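Local atomic coordinates of PaaA (Enterobacter agglomerans, PDB entry 5FF5), a protein that probably adenylates a peptide substrate, as E1-like enzymes of the ThiF family do, on the route to the bicyclic core of pantocin A. Residues Arg108-Phe113 / His122-Gln127; Ala216-Leu221 / Glu245-Ile250. All coordinates share one frame; numbering follows the deposited sequence. Where two conformers were deposited one is given.

Contact 1 (Arg108-Phe113 / His122-Gln127); sequences RQILQF and HPFVYQ
Helix 108-113 and the start of the helix that follows His-122 cross at 113° around the side chain of Ile-110. Its CG2, anti to the backbone N, meets Pro-123 CB at 3.7 Å, while CD1, at the end of the CG1 branch, reaches Phe-124 CD1 at 4.0 Å. A beta-branched residue suits this place because its two arms serve two neighbours in one turn of the other helix. Further along, Phe-113 and Tyr-126 slide past each other in opposite senses, so that Phe-113 CB lies 3.6 Å from Tyr-126 CD2. Gln-127 bends at chi2 (63°) and brings OE1 in plane to the edge of the Phe-113 ring. The same oxygen accepts a hydrogen bond of 2.5 Å from Gln-109 NE2 on an in-plane lone pair. Gln-109 CG sits between the backbone N and the carbonyl carbon, the crowded position (chi1 79°); the chain then runs straight out, and both buried amides also donate through NE2 to Ser-154 O. His-122, at the N-cap position of helix 123-131, accepts a nearly straight bond from Phe-124 N at ND1, in its ring plane. Helix 326-345 packs against Phe-113 and Tyr-126 through Val-341 and Thr-345, and Ser-325 of the second subunit meets Gln-109, placing helix 107-116 at the dimer interface.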
# COMPACT_ATOMS: atom_id res chain seq x y z
N ARG A 108 1.51 15.98 5.10
CA ARG A 108 1.45 14.96 6.12
C ARG A 108 2.67 14.07 6.08
O ARG A 108 3.13 13.58 7.11
CB ARG A 108 0.19 14.10 5.99
CG ARG A 108 -1.16 14.80 6.06
CD ARG A 108 -1.37 15.68 7.31
NE ARG A 108 -2.75 16.18 7.34
CZ ARG A 108 -3.16 17.39 7.00
NH1 ARG A 108 -2.30 18.33 6.62
NH2 ARG A 108 -4.45 17.67 7.06
N GLN A 109 3.24 13.87 4.89
CA GLN A 109 4.43 13.04 4.81
C GLN A 109 5.62 13.87 5.26
O GLN A 109 6.58 13.35 5.82
CB GLN A 109 4.67 12.50 3.42
CG GLN A 109 5.29 13.49 2.50
CD GLN A 109 5.50 12.94 1.13
OE1 GLN A 109 4.75 12.08 0.67
NE2 GLN A 109 6.54 13.40 0.47
N ILE A 110 5.55 15.17 5.03
CA ILE A 110 6.52 16.07 5.60
C ILE A 110 6.53 15.97 7.12
O ILE A 110 7.59 16.01 7.72
CB ILE A 110 6.25 17.51 5.18
CG1 ILE A 110 6.66 17.70 3.71
CG2 ILE A 110 7.03 18.45 6.05
CD1 ILE A 110 6.42 19.09 3.14
N LEU A 111 5.35 15.81 7.73
CA LEU A 111 5.24 15.60 9.19
C LEU A 111 5.94 14.33 9.61
O LEU A 111 6.61 14.29 10.62
CB LEU A 111 3.79 15.50 9.65
CG LEU A 111 2.89 16.72 9.47
CD1 LEU A 111 1.56 16.40 10.07
CD2 LEU A 111 3.51 17.97 10.06
N GLN A 112 5.78 13.28 8.81
CA GLN A 112 6.42 12.02 9.11
C GLN A 112 7.94 12.12 9.10
O GLN A 112 8.59 11.49 9.93
CB GLN A 112 5.96 10.97 8.12
CG GLN A 112 6.69 9.67 8.21
CD GLN A 112 6.19 8.69 7.16
OE1 GLN A 112 4.98 8.59 6.91
NE2 GLN A 112 7.12 7.97 6.52
N PHE A 113 8.51 12.91 8.19
CA PHE A 113 9.96 13.14 8.17
C PHE A 113 10.35 13.89 9.43
O PHE A 113 11.33 13.55 10.10
CB PHE A 113 10.43 13.95 6.95
CG PHE A 113 10.02 13.37 5.62
CD1 PHE A 113 9.90 12.01 5.44
CD2 PHE A 113 9.71 14.21 4.57
CE1 PHE A 113 9.49 11.51 4.23
CE2 PHE A 113 9.30 13.72 3.38
CZ PHE A 113 9.18 12.38 3.21
N HIS A 122 15.75 20.41 8.51
CA HIS A 122 14.44 20.99 8.52
C HIS A 122 13.60 20.08 7.66
O HIS A 122 14.09 19.53 6.69
CB HIS A 122 14.46 22.42 7.99
CG HIS A 122 13.14 23.11 8.09
ND1 HIS A 122 12.06 22.77 7.30
CD2 HIS A 122 12.70 24.09 8.91
CE1 HIS A 122 11.03 23.53 7.61
NE2 HIS A 122 11.39 24.35 8.59
N PRO A 123 12.33 19.88 8.04
CA PRO A 123 11.43 18.94 7.36
C PRO A 123 11.31 19.21 5.87
O PRO A 123 11.17 18.27 5.10
CB PRO A 123 10.10 19.17 8.05
CG PRO A 123 10.49 19.61 9.40
CD PRO A 123 11.68 20.50 9.19
N PHE A 124 11.37 20.47 5.48
CA PHE A 124 11.25 20.79 4.08
C PHE A 124 12.44 20.21 3.32
O PHE A 124 12.29 19.76 2.19
CB PHE A 124 11.17 22.30 3.87
CG PHE A 124 9.83 22.90 4.20
CD1 PHE A 124 8.76 22.09 4.52
CD2 PHE A 124 9.65 24.27 4.18
CE1 PHE A 124 7.53 22.65 4.81
CE2 PHE A 124 8.43 24.83 4.47
CZ PHE A 124 7.37 24.02 4.79
N VAL A 125 13.62 20.20 3.96
CA VAL A 125 14.81 19.74 3.29
C VAL A 125 14.63 18.32 2.79
O VAL A 125 14.99 18.02 1.66
CB VAL A 125 16.04 19.80 4.20
CG1 VAL A 125 17.05 18.78 3.80
CG2 VAL A 125 16.66 21.17 4.17
N TYR A 126 13.97 17.48 3.56
CA TYR A 126 13.80 16.09 3.13
C TYR A 126 13.01 16.00 1.83
O TYR A 126 13.41 15.28 0.91
CB TYR A 126 13.13 15.26 4.21
CG TYR A 126 13.99 15.05 5.42
CD1 TYR A 126 15.17 14.35 5.32
CD2 TYR A 126 13.63 15.55 6.65
CE1 TYR A 126 15.98 14.16 6.42
CE2 TYR A 126 14.43 15.36 7.77
CZ TYR A 126 15.60 14.66 7.64
OH TYR A 126 16.41 14.47 8.74
N GLN A 127 11.92 16.75 1.75
CA GLN A 127 11.06 16.78 0.57
C GLN A 127 11.81 17.35 -0.62
O GLN A 127 11.60 16.94 -1.75
CB GLN A 127 9.80 17.60 0.84
CG GLN A 127 8.72 17.46 -0.22
CD GLN A 127 8.20 16.05 -0.29
OE1 GLN A 127 7.88 15.46 0.72
NE2 GLN A 127 8.14 15.49 -1.49

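Contact 2 (Ala216-Leu221 / Glu245-Ile250); sequences ARLEEL and EIIHSI
Apolar packing makes up nearly all of the meeting between helix segments 216-221 and 245-250, whose axes cross at -59° and approach to 9.8 Å. Leu-218 points at the other helix and spreads its forked end over two isoleucines: CD1 lies 3.5 Å from Ile-246 CB, and CD2 comes to 4.0 Å from Ile-247 CG1. With CG beside its backbone N (chi1 -71°), the leucine crosses both of these neighbours at about a right angle. Ile-250 completes the patch, its CD1 lying 3.4 Å from Leu-218 CB. The aliphatic part of Glu-219 joins in as well, CG resting 3.6 Å from Ile-250 CD1, so a long acidic side chain can line the border of an oily patch. Charged groups pair along the first helix and with the loop before it. The carboxylate of Glu-219 forms a salt bridge with Arg-215, which also bonds to Ser-249 OG. Arg-217 NH1 reaches Glu-220 OE1 at 2.8 Å, nearly one helical turn on, approaching from above the carboxylate plane, and its NH2 pairs with Glu-209. Aliphatic shape thus holds the two segments together directly, whereas polar linkage between the helices runs through Arg-215, just before the first segment.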
# COMPACT_ATOMS: atom_id res chain seq x y z
N ALA A 216 25.25 0.90 -24.91
CA ALA A 216 25.30 2.24 -25.48
C ALA A 216 23.94 2.92 -25.33
O ALA A 216 23.87 4.11 -25.07
CB ALA A 216 25.71 2.18 -26.94
N ARG A 217 22.85 2.15 -25.46
CA ARG A 217 21.51 2.70 -25.33
C ARG A 217 21.13 2.81 -23.86
O ARG A 217 20.59 3.83 -23.42
CB ARG A 217 20.50 1.85 -26.10
CG ARG A 217 19.05 2.38 -26.09
CD ARG A 217 19.01 3.86 -26.41
NE ARG A 217 17.66 4.41 -26.56
CZ ARG A 217 17.40 5.71 -26.69
NH1 ARG A 217 18.39 6.58 -26.67
NH2 ARG A 217 16.17 6.15 -26.83
N LEU A 218 21.45 1.77 -23.09
CA LEU A 218 21.13 1.71 -21.67
C LEU A 218 21.68 2.89 -20.88
O LEU A 218 21.03 3.38 -19.97
CB LEU A 218 21.66 0.43 -21.06
CG LEU A 218 20.93 -0.84 -21.48
CD1 LEU A 218 21.64 -2.09 -20.95
CD2 LEU A 218 19.49 -0.78 -21.02
N GLU A 219 22.89 3.35 -21.22
CA GLU A 219 23.46 4.49 -20.52
C GLU A 219 22.68 5.74 -20.96
O GLU A 219 22.60 6.72 -20.22
CB GLU A 219 24.95 4.63 -20.81
CG GLU A 219 25.79 3.43 -20.38
CD GLU A 219 27.31 3.62 -20.63
OE1 GLU A 219 27.72 4.73 -21.06
OE2 GLU A 219 28.09 2.66 -20.41
N GLU A 220 22.11 5.71 -22.16
CA GLU A 220 21.27 6.80 -22.62
C GLU A 220 19.92 6.76 -21.89
O GLU A 220 19.44 7.79 -21.45
CB GLU A 220 21.06 6.77 -24.15
CG GLU A 220 22.21 7.39 -24.97
CD GLU A 220 21.93 7.47 -26.48
OE1 GLU A 220 21.21 6.61 -27.04
OE2 GLU A 220 22.43 8.44 -27.10
N LEU A 221 19.33 5.57 -21.77
CA LEU A 221 18.05 5.44 -21.08
C LEU A 221 18.18 5.78 -19.60
O LEU A 221 17.35 6.50 -19.04
CB LEU A 221 17.48 4.03 -21.25
CG LEU A 221 17.01 3.65 -22.66
CD1 LEU A 221 16.43 2.25 -22.68
CD2 LEU A 221 16.00 4.66 -23.24
N GLU A 245 21.99 -6.82 -16.06
CA GLU A 245 23.35 -6.78 -15.57
C GLU A 245 24.12 -5.56 -16.08
O GLU A 245 25.03 -5.07 -15.42
CB GLU A 245 24.06 -8.07 -15.93
CG GLU A 245 25.42 -8.18 -15.29
CD GLU A 245 26.12 -9.46 -15.68
OE1 GLU A 245 25.45 -10.53 -15.70
OE2 GLU A 245 27.34 -9.39 -15.96
N ILE A 246 23.80 -5.09 -17.27
CA ILE A 246 24.45 -3.89 -17.79
C ILE A 246 23.97 -2.65 -17.04
O ILE A 246 24.77 -1.76 -16.72
CB ILE A 246 24.24 -3.71 -19.32
CG1 ILE A 246 24.76 -4.94 -20.06
CG2 ILE A 246 25.02 -2.50 -19.85
CD1 ILE A 246 24.81 -4.75 -21.54
N ILE A 247 22.66 -2.61 -16.75
CA ILE A 247 22.10 -1.50 -15.99
C ILE A 247 22.82 -1.43 -14.64
O ILE A 247 23.27 -0.36 -14.24
CB ILE A 247 20.59 -1.64 -15.77
CG1 ILE A 247 19.86 -1.66 -17.10
CG2 ILE A 247 20.08 -0.50 -14.92
CD1 ILE A 247 18.37 -1.77 -16.97
N HIS A 248 22.90 -2.57 -13.94
CA HIS A 248 23.70 -2.69 -12.73
C HIS A 248 25.16 -2.18 -12.89
O HIS A 248 25.67 -1.47 -12.02
CB HIS A 248 23.71 -4.14 -12.27
CG HIS A 248 22.71 -4.44 -11.20
ND1 HIS A 248 21.92 -5.57 -11.22
CD2 HIS A 248 22.35 -3.75 -10.10
CE1 HIS A 248 21.11 -5.56 -10.17
NE2 HIS A 248 21.36 -4.47 -9.47
N SER A 249 25.82 -2.54 -13.98
CA SER A 249 27.17 -2.04 -14.21
C SER A 249 27.15 -0.52 -14.39
O SER A 249 27.99 0.21 -13.85
CB SER A 249 27.81 -2.72 -15.42
OG SER A 249 29.13 -2.22 -15.65
N ILE A 250 26.20 -0.05 -15.19
CA ILE A 250 26.06 1.38 -15.38
C ILE A 250 25.88 2.06 -14.02
O ILE A 250 26.45 3.13 -13.76
CB ILE A 250 24.88 1.71 -16.29
CG1 ILE A 250 24.99 0.95 -17.61
CG2 ILE A 250 24.80 3.21 -16.52
CD1 ILE A 250 23.79 1.05 -18.50

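Contact 1 closes before contact 2 opens along the chain; their centres are 33 Å apart and their nearest atoms about 21 Å, so neither touches the other. Both belong to the ThiF-like part of the chain, the centre of contact 1 about 12 Å and that of contact 2 about 24 Å from the centre of the chain. Contact 1 joins successive helices that precede strand 134-138 and Gly-139, Gly-141 and Gly-144, whose pattern is consistent with a Rossmann-type nucleotide loop. Contact 2 belongs to the helices flanking strand 227-229 of the mixed sheet. The second subunit reaches contact 1 but not contact 2. A glycerol, probably from crystallisation, lies about 4 Å from the Pro-123 side chain.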